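Local coordinates for tRNA uridine(34) acetyltransferase (Methanocaldococcus infernus, PDB 6IA8), which uses S-adenosyl-L-methionine, a [4Fe-4S] cluster and acetyl-CoA to form 5-carboxymethyluridine at the wobble position, uridine 34, of tRNA, at residues A187-T192 with L208-E214; V217-Y221 with K269-I274; K245-K250 with L442-L446; V251-P257 with P282-Y288. All coordinates share one frame. Residue numbers count along the deposited sequence, not the author numbering.

How the contacts relate
Contacts 1 and 4 join parallel neighbours in the sheet of the radical SAM domain. They share no strand, but strands 212-218 and 250-255 lie side by side, and V213 O meets S252 N at 3.0 Å. A salt bridge, E214 OE2 to K286 NZ, 2.9 Å, links 212-218 to 284-287 across the strand between them. Contact 2, further from the chain centre though still largely buried, packs the loop leaving strand 212-218 against helix 264-276, the crossover helix of contact 4, and is mainly apolar where the two strand pairs are held by backbone hydrogen bonds. Contact 3 alone spans two domains; it is buried yet strongly charged, and R444 NH2 reaches D283 OD2 of contact 4 at 2.7 Å.

Contact 1 (A187-T192 with L208-E214); sequences ALCIET and LGATRVE
Two parallel strands of a beta-alpha-beta unit pair here in the radical SAM domain: 187-192, and 212-214 with its lead-in 208-211, the connection running through helix 199-208. The short axes approach to 4.7 Å at 24°. C189 pairs with R212, I190 with V213 and E191 with E214, CA atoms 4.6 to 5.0 Å apart. G209, at phi/psi 98/17, closes the helix in a Schellman motif; A210 is extended, T211 (-121/-18) breaks the run, and the strand begins at R212. Through this kink L188 O accepts twice, from T211 N at 2.9 Å and R212 N at 3.2 Å, while L188 N donates to T211 OG1 at 3.1 Å, T211 (chi1 p) replacing a main-chain acceptor. Then follow I190 N to R212 O, 3.1 Å; E214 N to I190 O, 2.9 Å; T192 N to E214 O, 2.8 Å. On its other edge 187-192 bonds to strand 134-140, C189 to L137 and I139. C189, E191, R212 and E214 share one face. There E191 OE2 lies 3.6 Å from E214 OE2; E214 is answered by K286 in a salt bridge, and R212 pairs with E136. The face of I190 and V213 is apolar: I190 (m, t) sets CD1 4.0 Å from A210 CB and 4.1 Å from L208 CD1, L188 CD2 lies 4.3 Å from L208 CB, and T192 CG2 reaches V213 CG1 at 3.7 Å.

Contact 2 (V217-Y221 with K269-I274); sequences VQSIY and KMFKEI
The chain leaving strand 212-218 at 217-221 presses against one side of helix 269-274, with I220 and M270 nearest at 6.8 Å between CA atoms. I220 is the main bump: its CB points at the helix and, with chi1 p and chi2 t, the side chain fills a hollow lined by M270, E273 and I274. I220 CG1 lies 3.8 Å from M270 CG, CG2 4.0 Å from I274 CD1, and CD1 3.6 Å from E273 OE1. M270, extended through chi1 and chi2 (t, t), returns the fit by laying SD 3.7 Å from I220 N and 3.9 Å from S219 CA. Y221 (chi1 m) flanks it, its CE2 3.9 Å from M270 CB, and its OH is hydrogen-bonded to M266 O, one turn back. An ST turn, Y221 N to S219 OG at 3.1 Å, shapes the loop; Y221 is the N-cap residue of helix 222-227. The loop thus meets the crossover helix between strands 250-255 and 284-287, in the TIM-barrel-like fold of radical SAM domains.

Contact 3 (K245-K250 with L442-L446); sequences KDSGLK and LVRQL
This is a junction between the radical SAM domain and the acetyltransferase (GNAT) domain, whose strand 442-446 carries Q445 and L446, assigned to the acetyl-CoA site by similarity; of the two, Q445 takes part. The radical SAM side is the link from helix 234-245 to strand 250-255. A type I turn over K245-G248 carries G248 N to K245 O, 3.0 Å, and G248, at phi/psi 83/9, is the C-prime residue of a Schellman motif. The other side, strand 442-446, is kinked by a classic beta bulge at R444 and Q445 opposite R424. G248 and R444 are nearest, 4.8 Å between CA atoms. L442 (m, t) sets CD1 against the turn, 3.7 Å from both K245 O and G248 N. The R444 side chain reaches along the turn toward L249 and K245: NH2 donates to L249 O at 3.0 Å, and K245 CD lies over the guanidinium face, 3.4 Å from CZ. K245 NZ stands only 3.8 Å from R444 NH1, but E406 bridges both charges and D283 takes R444 NH2. At the bulge, K250 CD packs 3.4 Å from Q445 CD, while the lysine curls back through chi3 (-93°) and chi4 (m) until its NZ donates to R444 O at 2.7 Å.

Contact 4 (V251-P257 with P282-Y288); sequences VSYHLMP and PDMVKIY
Strands 251-255 and 284-287 run parallel, their short axes 4.5 Å apart at 18°, as the two strands of a beta-alpha-beta crossover in the radical SAM domain. S252 pairs with M284, Y253 with V285, H254 with K286 and L255 with I287, CA to CA 4.4 to 5.0 Å. Backbone hydrogen bonds zip the pair: Y253 N to M284 O, 3.0 Å; K286 N to Y253 O, 2.8 Å; L255 N to K286 O, 2.8 Å; Y288 N to L255 O, 3.3 Å. At the start V251 O receives D283 N at 2.9 Å and, weakly, M284 N at 3.2 Å, while D283 (chi1 m) turns its OD2 to V251 N, 2.9 Å. Apolar contacts gather on the face of Y253 and L255. P282 CB sits 3.8 Å from the centroid of the Y253 ring, almost on its normal, a CH-pi contact; V285 CG1 lies 4.0 Å from L255 CD1, and P257 CG 3.6 Å from I287 CG2. The other face, of S252, H254, M284 and K286, is mixed: S252 OG lies 3.7 Å from M284 CG and H254 CD2 3.3 Å from K286 CD, but H254 ND1 bonds to Q218 and K286 NZ pairs with E214. Helix 264-276 covers the apolar face, placing I274 on L255 and P282 and F271 on I287, while strand 212-218 flanks 251-255 on the edge away from 284-287.

Contact 1 (A187-T192 with L208-E214)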
loop_
_atom_site.group_PDB
_atom_site.type_symbol
_atom_site.label_atom_id
_atom_site.label_comp_id
_atom_site.label_asym_id
_atom_site.label_seq_id
_atom_site.Cartn_x
_atom_site.Cartn_y
_atom_site.Cartn_z
ATOM N N ALA A 187 -10.479 2.788 0.099
ATOM C CA ALA A 187 -9.291 2.344 -0.610
ATOM C C ALA A 187 -9.545 0.933 -1.108
ATOM O O ALA A 187 -10.197 0.133 -0.433
ATOM C CB ALA A 187 -8.040 2.359 0.277
ATOM N N LEU A 188 -8.973 0.620 -2.264
ATOM C CA LEU A 188 -9.117 -0.700 -2.868
ATOM C C LEU A 188 -7.752 -1.098 -3.394
ATOM O O LEU A 188 -7.217 -0.427 -4.286
ATOM C CB LEU A 188 -10.135 -0.687 -4.003
ATOM C CG LEU A 188 -10.204 -1.904 -4.949
ATOM C CD1 LEU A 188 -10.386 -3.150 -4.184
ATOM C CD2 LEU A 188 -11.351 -1.711 -5.979
ATOM N N CYS A 189 -7.198 -2.168 -2.835
ATOM C CA CYS A 189 -5.876 -2.650 -3.199
ATOM C C CYS A 189 -6.005 -3.969 -3.945
ATOM O O CYS A 189 -6.707 -4.878 -3.490
ATOM C CB CYS A 189 -4.986 -2.858 -1.978
ATOM S SG CYS A 189 -3.282 -3.462 -2.525
ATOM N N ILE A 190 -5.336 -4.066 -5.087
ATOM C CA ILE A 190 -5.341 -5.265 -5.918
ATOM C C ILE A 190 -3.919 -5.805 -5.968
ATOM O O ILE A 190 -2.977 -5.061 -6.253
ATOM C CB ILE A 190 -5.876 -4.968 -7.329
ATOM C CG1 ILE A 190 -7.324 -4.491 -7.226
ATOM C CG2 ILE A 190 -5.841 -6.249 -8.211
ATOM C CD1 ILE A 190 -7.924 -4.157 -8.533
ATOM N N GLU A 191 -3.754 -7.076 -5.648
ATOM C CA GLU A 191 -2.453 -7.718 -5.750
ATOM C C GLU A 191 -2.335 -8.339 -7.129
ATOM O O GLU A 191 -3.297 -8.934 -7.634
ATOM C CB GLU A 191 -2.292 -8.788 -4.670
ATOM C CG GLU A 191 -2.560 -8.288 -3.259
ATOM C CD GLU A 191 -2.281 -9.338 -2.201
ATOM O OE1 GLU A 191 -2.197 -10.535 -2.543
ATOM O OE2 GLU A 191 -2.134 -8.966 -1.023
ATOM N N THR A 192 -1.159 -8.210 -7.742
ATOM C CA THR A 192 -1.005 -8.772 -9.079
ATOM C C THR A 192 0.441 -9.119 -9.378
ATOM O O THR A 192 1.361 -8.566 -8.779
ATOM C CB THR A 192 -1.513 -7.806 -10.160
ATOM O OG1 THR A 192 -1.598 -8.467 -11.443
ATOM C CG2 THR A 192 -0.575 -6.593 -10.260
ATOM N N LEU A 208 -12.611 -0.368 -11.658
ATOM C CA LEU A 208 -13.086 -1.002 -10.436
ATOM C C LEU A 208 -13.028 -0.071 -9.230
ATOM O O LEU A 208 -13.641 -0.373 -8.204
ATOM C CB LEU A 208 -12.249 -2.239 -10.146
ATOM C CG LEU A 208 -12.275 -3.369 -11.159
ATOM C CD1 LEU A 208 -11.265 -4.441 -10.843
ATOM C CD2 LEU A 208 -13.677 -3.972 -11.260
ATOM N N GLY A 209 -12.272 1.019 -9.301
ATOM C CA GLY A 209 -12.072 1.890 -8.161
ATOM C C GLY A 209 -10.784 1.660 -7.403
ATOM O O GLY A 209 -10.670 2.104 -6.250
ATOM N N ALA A 210 -9.819 0.974 -8.002
ATOM C CA ALA A 210 -8.565 0.691 -7.312
ATOM C C ALA A 210 -7.825 1.976 -6.998
ATOM O O ALA A 210 -7.840 2.921 -7.785
ATOM C CB ALA A 210 -7.667 -0.221 -8.160
ATOM N N THR A 211 -7.150 1.993 -5.852
ATOM C CA THR A 211 -6.277 3.079 -5.470
ATOM C C THR A 211 -4.860 2.619 -5.232
ATOM O O THR A 211 -3.968 3.474 -5.174
ATOM C CB THR A 211 -6.796 3.753 -4.189
ATOM O OG1 THR A 211 -6.970 2.767 -3.158
ATOM C CG2 THR A 211 -8.177 4.422 -4.468
ATOM N N ARG A 212 -4.630 1.307 -5.030
ATOM C CA ARG A 212 -3.295 0.782 -4.757
ATOM C C ARG A 212 -3.127 -0.528 -5.506
ATOM O O ARG A 212 -4.067 -1.321 -5.581
ATOM C CB ARG A 212 -3.050 0.562 -3.256
ATOM C CG ARG A 212 -1.635 0.093 -2.900
ATOM C CD ARG A 212 -1.484 -0.123 -1.394
ATOM N NE ARG A 212 -1.956 -1.439 -0.966
ATOM C CZ ARG A 212 -2.146 -1.797 0.299
ATOM N NH1 ARG A 212 -1.914 -0.937 1.277
ATOM N NH2 ARG A 212 -2.577 -3.016 0.584
ATOM N N VAL A 213 -1.938 -0.749 -6.066
ATOM C CA VAL A 213 -1.598 -2.009 -6.714
ATOM C C VAL A 213 -0.327 -2.561 -6.077
ATOM O O VAL A 213 0.682 -1.859 -5.962
ATOM C CB VAL A 213 -1.417 -1.839 -8.233
ATOM C CG1 VAL A 213 -0.958 -3.192 -8.870
ATOM C CG2 VAL A 213 -2.669 -1.366 -8.887
ATOM N N GLU A 214 -0.390 -3.804 -5.630
ATOM C CA GLU A 214 0.742 -4.479 -5.017
ATOM C C GLU A 214 1.309 -5.454 -6.037
ATOM O O GLU A 214 0.594 -6.353 -6.493
ATOM C CB GLU A 214 0.341 -5.237 -3.751
ATOM C CG GLU A 214 1.546 -5.840 -3.021
ATOM C CD GLU A 214 1.156 -6.848 -1.941
ATOM O OE1 GLU A 214 1.592 -8.019 -2.038
ATOM O OE2 GLU A 214 0.417 -6.467 -1.012
#

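Contact 2 (V217-Y221 with K269-I274)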
loop_
_atom_site.group_PDB
_atom_site.type_symbol
_atom_site.label_atom_id
_atom_site.label_comp_id
_atom_site.label_asym_id
_atom_site.label_seq_id
_atom_site.Cartn_x
_atom_site.Cartn_y
_atom_site.Cartn_z
ATOM N N VAL A 217 6.789 -8.608 -6.764
ATOM C CA VAL A 217 8.135 -8.446 -7.313
ATOM C C VAL A 217 9.046 -9.596 -6.881
ATOM O O VAL A 217 9.745 -10.192 -7.713
ATOM C CB VAL A 217 8.716 -7.086 -6.888
ATOM C CG1 VAL A 217 10.130 -6.936 -7.393
ATOM C CG2 VAL A 217 7.822 -5.945 -7.394
ATOM N N GLN A 218 9.069 -9.890 -5.568
ATOM C CA GLN A 218 9.877 -10.930 -4.940
ATOM C C GLN A 218 11.349 -10.562 -4.974
ATOM O O GLN A 218 11.944 -10.400 -3.908
ATOM C CB GLN A 218 9.652 -12.277 -5.603
ATOM C CG GLN A 218 8.198 -12.630 -5.895
ATOM C CD GLN A 218 7.253 -12.368 -4.752
ATOM O OE1 GLN A 218 7.658 -12.103 -3.622
ATOM N NE2 GLN A 218 5.970 -12.424 -5.053
ATOM N N SER A 219 11.921 -10.392 -6.176
ATOM C CA SER A 219 13.316 -10.031 -6.373
ATOM C C SER A 219 13.443 -9.111 -7.584
ATOM O O SER A 219 12.649 -9.170 -8.526
ATOM C CB SER A 219 14.170 -11.303 -6.575
ATOM O OG SER A 219 15.504 -10.981 -6.881
ATOM N N ILE A 220 14.488 -8.285 -7.571
ATOM C CA ILE A 220 14.826 -7.469 -8.729
ATOM C C ILE A 220 15.951 -8.068 -9.572
ATOM O O ILE A 220 16.427 -7.410 -10.520
ATOM C CB ILE A 220 15.189 -6.036 -8.306
ATOM C CG1 ILE A 220 16.465 -6.014 -7.465
ATOM C CG2 ILE A 220 14.038 -5.379 -7.589
ATOM C CD1 ILE A 220 17.036 -4.577 -7.288
ATOM N N TYR A 221 16.366 -9.308 -9.295
ATOM C CA TYR A 221 17.454 -9.932 -10.043
ATOM C C TYR A 221 16.906 -11.044 -10.930
ATOM O O TYR A 221 16.338 -12.017 -10.424
ATOM C CB TYR A 221 18.521 -10.493 -9.106
ATOM C CG TYR A 221 19.134 -9.462 -8.188
ATOM C CD1 TYR A 221 19.847 -8.400 -8.703
ATOM C CD2 TYR A 221 18.987 -9.555 -6.791
ATOM C CE1 TYR A 221 20.403 -7.438 -7.854
ATOM C CE2 TYR A 221 19.542 -8.621 -5.953
ATOM C CZ TYR A 221 20.251 -7.569 -6.483
ATOM O OH TYR A 221 20.812 -6.641 -5.643
ATOM N N LYS A 269 21.801 -5.049 -1.034
ATOM C CA LYS A 269 21.944 -4.213 -2.222
ATOM C C LYS A 269 20.615 -4.027 -2.923
ATOM O O LYS A 269 20.333 -2.935 -3.440
ATOM C CB LYS A 269 22.978 -4.818 -3.173
ATOM C CG LYS A 269 24.416 -4.679 -2.652
ATOM C CD LYS A 269 25.440 -5.149 -3.672
ATOM C CE LYS A 269 26.854 -4.740 -3.272
ATOM N NZ LYS A 269 27.052 -3.264 -3.326
ATOM N N MET A 270 19.770 -5.062 -2.926
ATOM C CA MET A 270 18.452 -4.920 -3.530
ATOM C C MET A 270 17.654 -3.797 -2.857
ATOM O O MET A 270 16.995 -2.976 -3.519
ATOM C CB MET A 270 17.691 -6.248 -3.439
ATOM C CG MET A 270 16.198 -6.090 -3.685
ATOM S SD MET A 270 15.327 -7.670 -3.979
ATOM C CE MET A 270 15.319 -8.419 -2.372
ATOM N N PHE A 271 17.617 -3.801 -1.525
ATOM C CA PHE A 271 16.861 -2.748 -0.853
ATOM C C PHE A 271 17.437 -1.364 -1.131
ATOM O O PHE A 271 16.680 -0.388 -1.304
ATOM C CB PHE A 271 16.781 -3.044 0.639
ATOM C CG PHE A 271 15.802 -4.169 0.945
ATOM C CD1 PHE A 271 14.435 -3.961 0.875
ATOM C CD2 PHE A 271 16.269 -5.425 1.281
ATOM C CE1 PHE A 271 13.551 -4.997 1.126
ATOM C CE2 PHE A 271 15.395 -6.479 1.518
ATOM C CZ PHE A 271 14.038 -6.267 1.454
ATOM N N LYS A 272 18.766 -1.239 -1.124
ATOM C CA LYS A 272 19.358 0.054 -1.442
ATOM C C LYS A 272 18.927 0.492 -2.841
ATOM O O LYS A 272 18.545 1.653 -3.069
ATOM C CB LYS A 272 20.888 -0.016 -1.315
ATOM C CG LYS A 272 21.599 1.270 -1.644
ATOM C CD LYS A 272 23.088 1.189 -1.301
ATOM C CE LYS A 272 23.851 2.431 -1.773
ATOM N NZ LYS A 272 25.303 2.345 -1.458
ATOM N N GLU A 273 18.959 -0.449 -3.787
ATOM C CA GLU A 273 18.657 -0.116 -5.165
ATOM C C GLU A 273 17.206 0.296 -5.318
ATOM O O GLU A 273 16.915 1.237 -6.056
ATOM C CB GLU A 273 18.982 -1.289 -6.084
ATOM C CG GLU A 273 18.912 -0.943 -7.550
ATOM C CD GLU A 273 19.420 -2.064 -8.433
ATOM O OE1 GLU A 273 20.177 -2.926 -7.921
ATOM O OE2 GLU A 273 19.043 -2.082 -9.620
ATOM N N ILE A 274 16.285 -0.378 -4.619
ATOM C CA ILE A 274 14.859 -0.093 -4.748
ATOM C C ILE A 274 14.528 1.318 -4.286
ATOM O O ILE A 274 13.531 1.910 -4.743
ATOM C CB ILE A 274 14.062 -1.161 -3.961
ATOM C CG1 ILE A 274 14.035 -2.471 -4.789
ATOM C CG2 ILE A 274 12.689 -0.686 -3.641
ATOM C CD1 ILE A 274 13.537 -3.681 -4.030
#

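Contact 3 (K245-K250 with L442-L446)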
loop_
_atom_site.group_PDB
_atom_site.type_symbol
_atom_site.label_atom_id
_atom_site.label_comp_id
_atom_site.label_asym_id
_atom_site.label_seq_id
_atom_site.Cartn_x
_atom_site.Cartn_y
_atom_site.Cartn_z
ATOM N N LYS A 245 2.426 4.509 -11.752
ATOM C CA LYS A 245 2.703 5.854 -11.265
ATOM C C LYS A 245 2.108 6.902 -12.194
ATOM O O LYS A 245 1.521 7.885 -11.734
ATOM C CB LYS A 245 4.206 6.060 -11.147
ATOM C CG LYS A 245 4.916 5.373 -9.956
ATOM C CD LYS A 245 4.369 5.857 -8.606
ATOM C CE LYS A 245 5.282 5.371 -7.480
ATOM N NZ LYS A 245 6.538 6.166 -7.482
ATOM N N ASP A 246 2.244 6.710 -13.511
ATOM C CA ASP A 246 1.735 7.674 -14.477
ATOM C C ASP A 246 0.234 7.579 -14.647
ATOM O O ASP A 246 -0.319 8.366 -15.405
ATOM C CB ASP A 246 2.450 7.503 -15.830
ATOM C CG ASP A 246 3.861 8.089 -15.800
ATOM O OD1 ASP A 246 4.115 8.999 -14.944
ATOM O OD2 ASP A 246 4.690 7.664 -16.628
ATOM N N SER A 247 -0.429 6.636 -13.983
ATOM C CA SER A 247 -1.879 6.603 -13.880
ATOM C C SER A 247 -2.360 7.031 -12.496
ATOM O O SER A 247 -3.545 6.897 -12.191
ATOM C CB SER A 247 -2.365 5.196 -14.218
ATOM O OG SER A 247 -1.909 4.804 -15.519
ATOM N N GLY A 248 -1.468 7.540 -11.653
ATOM C CA GLY A 248 -1.860 8.075 -10.360
ATOM C C GLY A 248 -2.033 7.053 -9.256
ATOM O O GLY A 248 -2.541 7.395 -8.182
ATOM N N LEU A 249 -1.642 5.812 -9.474
ATOM C CA LEU A 249 -1.918 4.783 -8.486
ATOM C C LEU A 249 -0.768 4.683 -7.484
ATOM O O LEU A 249 0.376 5.041 -7.778
ATOM C CB LEU A 249 -2.153 3.421 -9.158
ATOM C CG LEU A 249 -3.472 3.359 -9.909
ATOM C CD1 LEU A 249 -3.486 2.195 -10.934
ATOM C CD2 LEU A 249 -4.662 3.156 -8.951
ATOM N N LYS A 250 -1.089 4.164 -6.296
ATOM C CA LYS A 250 -0.070 3.786 -5.328
ATOM C C LYS A 250 0.515 2.436 -5.687
ATOM O O LYS A 250 -0.204 1.514 -6.109
ATOM C CB LYS A 250 -0.663 3.729 -3.924
ATOM C CG LYS A 250 -1.153 5.172 -3.466
ATOM C CD LYS A 250 -2.060 5.114 -2.212
ATOM C CE LYS A 250 -3.531 5.032 -2.610
ATOM N NZ LYS A 250 -3.948 6.022 -3.642
ATOM N N LEU A 442 -0.685 14.988 -10.670
ATOM C CA LEU A 442 -1.445 13.908 -10.047
ATOM C C LEU A 442 -1.266 13.892 -8.530
ATOM O O LEU A 442 -0.132 13.839 -8.033
ATOM C CB LEU A 442 -1.011 12.548 -10.604
ATOM C CG LEU A 442 -0.998 12.380 -12.136
ATOM C CD1 LEU A 442 -0.397 11.018 -12.474
ATOM C CD2 LEU A 442 -2.404 12.488 -12.680
ATOM N N VAL A 443 -2.384 13.882 -7.802
ATOM C CA VAL A 443 -2.384 13.598 -6.368
ATOM C C VAL A 443 -2.652 12.104 -6.233
ATOM O O VAL A 443 -3.786 11.654 -6.353
ATOM C CB VAL A 443 -3.423 14.427 -5.616
ATOM C CG1 VAL A 443 -3.434 13.982 -4.180
ATOM C CG2 VAL A 443 -3.079 15.915 -5.739
ATOM N N ARG A 444 -1.597 11.329 -6.007
ATOM C CA ARG A 444 -1.724 9.879 -5.909
ATOM C C ARG A 444 -2.208 9.410 -4.549
ATOM O O ARG A 444 -2.773 8.315 -4.446
ATOM C CB ARG A 444 -0.383 9.225 -6.227
ATOM C CG ARG A 444 0.196 9.693 -7.588
ATOM C CD ARG A 444 1.313 8.771 -8.081
ATOM N NE ARG A 444 2.481 8.822 -7.237
ATOM C CZ ARG A 444 2.816 7.924 -6.322
ATOM N NH1 ARG A 444 3.909 8.137 -5.594
ATOM N NH2 ARG A 444 2.101 6.814 -6.165
ATOM N N GLN A 445 -2.025 10.214 -3.514
ATOM C CA GLN A 445 -2.489 9.825 -2.196
ATOM C C GLN A 445 -2.561 11.057 -1.313
ATOM O O GLN A 445 -1.702 11.927 -1.409
ATOM C CB GLN A 445 -1.535 8.817 -1.548
ATOM C CG GLN A 445 -1.933 8.390 -0.118
ATOM C CD GLN A 445 -1.208 7.140 0.348
ATOM O OE1 GLN A 445 -0.087 6.854 -0.095
ATOM N NE2 GLN A 445 -1.870 6.352 1.212
ATOM N N LEU A 446 -3.579 11.114 -0.462
ATOM C CA LEU A 446 -3.670 12.056 0.651
ATOM C C LEU A 446 -4.046 11.222 1.861
ATOM O O LEU A 446 -5.062 10.521 1.836
ATOM C CB LEU A 446 -4.732 13.128 0.430
ATOM C CG LEU A 446 -5.076 13.970 1.656
ATOM C CD1 LEU A 446 -3.880 14.783 2.150
ATOM C CD2 LEU A 446 -6.260 14.889 1.333
#

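Contact 4 (V251-P257 with P282-Y288)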
loop_
_atom_site.group_PDB
_atom_site.type_symbol
_atom_site.label_atom_id
_atom_site.label_comp_id
_atom_site.label_asym_id
_atom_site.label_seq_id
_atom_site.Cartn_x
_atom_site.Cartn_y
_atom_site.Cartn_z
ATOM N N VAL A 251 1.810 2.300 -5.435
ATOM C CA VAL A 251 2.562 1.134 -5.852
ATOM C C VAL A 251 3.220 0.525 -4.632
ATOM O O VAL A 251 4.018 1.177 -3.956
ATOM C CB VAL A 251 3.615 1.486 -6.907
ATOM C CG1 VAL A 251 4.441 0.260 -7.274
ATOM C CG2 VAL A 251 2.961 2.106 -8.139
ATOM N N SER A 252 2.925 -0.730 -4.385
ATOM C CA SER A 252 3.548 -1.525 -3.341
ATOM C C SER A 252 4.294 -2.704 -3.952
ATOM O O SER A 252 3.832 -3.300 -4.931
ATOM C CB SER A 252 2.467 -2.049 -2.359
ATOM O OG SER A 252 3.033 -2.960 -1.448
ATOM N N TYR A 253 5.432 -3.050 -3.357
ATOM C CA TYR A 253 6.235 -4.187 -3.786
ATOM C C TYR A 253 6.222 -5.245 -2.689
ATOM O O TYR A 253 6.580 -4.952 -1.538
ATOM C CB TYR A 253 7.698 -3.822 -4.038
ATOM C CG TYR A 253 8.058 -3.028 -5.255
ATOM C CD1 TYR A 253 7.097 -2.596 -6.164
ATOM C CD2 TYR A 253 9.401 -2.738 -5.513
ATOM C CE1 TYR A 253 7.469 -1.896 -7.310
ATOM C CE2 TYR A 253 9.781 -2.042 -6.625
ATOM C CZ TYR A 253 8.831 -1.616 -7.532
ATOM O OH TYR A 253 9.314 -0.908 -8.632
ATOM N N HIS A 254 5.833 -6.473 -3.040
ATOM C CA HIS A 254 6.091 -7.616 -2.173
ATOM C C HIS A 254 7.498 -8.120 -2.469
ATOM O O HIS A 254 7.810 -8.444 -3.614
ATOM C CB HIS A 254 5.052 -8.715 -2.375
ATOM C CG HIS A 254 5.193 -9.839 -1.407
ATOM N ND1 HIS A 254 6.035 -10.911 -1.625
ATOM C CD2 HIS A 254 4.607 -10.054 -0.208
ATOM C CE1 HIS A 254 5.944 -11.746 -0.606
ATOM N NE2 HIS A 254 5.090 -11.246 0.270
ATOM N N LEU A 255 8.348 -8.166 -1.447
ATOM C CA LEU A 255 9.756 -8.526 -1.599
ATOM C C LEU A 255 10.115 -9.664 -0.652
ATOM O O LEU A 255 9.647 -9.702 0.490
ATOM C CB LEU A 255 10.681 -7.329 -1.332
ATOM C CG LEU A 255 10.465 -6.112 -2.220
ATOM C CD1 LEU A 255 11.153 -4.877 -1.654
ATOM C CD2 LEU A 255 10.977 -6.423 -3.647
ATOM N N MET A 256 10.940 -10.595 -1.133
ATOM C CA MET A 256 11.292 -11.791 -0.370
ATOM C C MET A 256 12.801 -11.903 -0.215
ATOM O O MET A 256 13.484 -12.453 -1.098
ATOM C CB MET A 256 10.737 -13.045 -1.045
ATOM C CG MET A 256 9.269 -13.317 -0.793
ATOM S SD MET A 256 8.882 -15.044 -1.147
ATOM C CE MET A 256 9.380 -15.167 -2.844
ATOM N N PRO A 257 13.363 -11.434 0.895
ATOM C CA PRO A 257 14.775 -11.725 1.174
ATOM C C PRO A 257 14.995 -13.233 1.261
ATOM O O PRO A 257 14.096 -14.001 1.620
ATOM C CB PRO A 257 15.034 -11.043 2.525
ATOM C CG PRO A 257 13.901 -10.066 2.692
ATOM C CD PRO A 257 12.712 -10.685 1.982
ATOM N N PRO A 282 9.195 2.415 -4.954
ATOM C CA PRO A 282 7.808 2.122 -4.576
ATOM C C PRO A 282 7.363 2.995 -3.420
ATOM O O PRO A 282 8.184 3.461 -2.628
ATOM C CB PRO A 282 7.854 0.656 -4.138
ATOM C CG PRO A 282 9.261 0.481 -3.583
ATOM C CD PRO A 282 10.133 1.358 -4.522
ATOM N N ASP A 283 6.035 3.155 -3.304
ATOM C CA ASP A 283 5.450 3.855 -2.166
ATOM C C ASP A 283 5.464 2.999 -0.907
ATOM O O ASP A 283 5.460 3.535 0.207
ATOM C CB ASP A 283 4.003 4.256 -2.449
ATOM C CG ASP A 283 3.853 5.147 -3.665
ATOM O OD1 ASP A 283 4.585 6.125 -3.711
ATOM O OD2 ASP A 283 3.000 4.829 -4.546
ATOM N N MET A 284 5.403 1.682 -1.066
ATOM C CA MET A 284 5.178 0.778 0.048
ATOM C C MET A 284 5.907 -0.506 -0.286
ATOM O O MET A 284 6.053 -0.850 -1.465
ATOM C CB MET A 284 3.664 0.553 0.261
ATOM C CG MET A 284 3.298 -0.465 1.273
ATOM S SD MET A 284 1.501 -0.647 1.362
ATOM C CE MET A 284 0.900 0.982 0.890
ATOM N N VAL A 285 6.365 -1.212 0.749
ATOM C CA VAL A 285 6.963 -2.526 0.549
ATOM C C VAL A 285 6.427 -3.467 1.611
ATOM O O VAL A 285 6.182 -3.052 2.744
ATOM C CB VAL A 285 8.503 -2.487 0.602
ATOM C CG1 VAL A 285 9.079 -1.669 -0.581
ATOM C CG2 VAL A 285 8.971 -1.944 1.945
ATOM N N LYS A 286 6.252 -4.734 1.237
ATOM C CA LYS A 286 5.836 -5.816 2.126
ATOM C C LYS A 286 6.955 -6.846 2.087
ATOM O O LYS A 286 7.281 -7.358 1.008
ATOM C CB LYS A 286 4.511 -6.409 1.654
ATOM C CG LYS A 286 3.964 -7.532 2.553
ATOM C CD LYS A 286 2.758 -8.232 1.904
ATOM C CE LYS A 286 1.428 -7.767 2.469
ATOM N NZ LYS A 286 0.949 -6.490 1.880
ATOM N N ILE A 287 7.628 -7.046 3.225
ATOM C CA ILE A 287 8.867 -7.817 3.275
ATOM C C ILE A 287 8.659 -9.041 4.152
ATOM O O ILE A 287 8.186 -8.925 5.286
ATOM C CB ILE A 287 10.038 -6.986 3.821
ATOM C CG1 ILE A 287 10.260 -5.735 2.973
ATOM C CG2 ILE A 287 11.335 -7.842 3.860
ATOM C CD1 ILE A 287 11.127 -4.711 3.692
ATOM N N TYR A 288 9.044 -10.214 3.652
ATOM C CA TYR A 288 9.093 -11.375 4.546
ATOM C C TYR A 288 10.065 -12.386 3.965
ATOM O O TYR A 288 10.039 -12.600 2.749
ATOM C CB TYR A 288 7.726 -12.041 4.756
ATOM C CG TYR A 288 7.671 -12.811 6.071
ATOM C CD1 TYR A 288 7.356 -12.160 7.254
ATOM C CD2 TYR A 288 7.981 -14.177 6.139
ATOM C CE1 TYR A 288 7.325 -12.822 8.450
ATOM C CE2 TYR A 288 7.930 -14.864 7.360
ATOM C CZ TYR A 288 7.614 -14.165 8.502
ATOM O OH TYR A 288 7.575 -14.790 9.720
#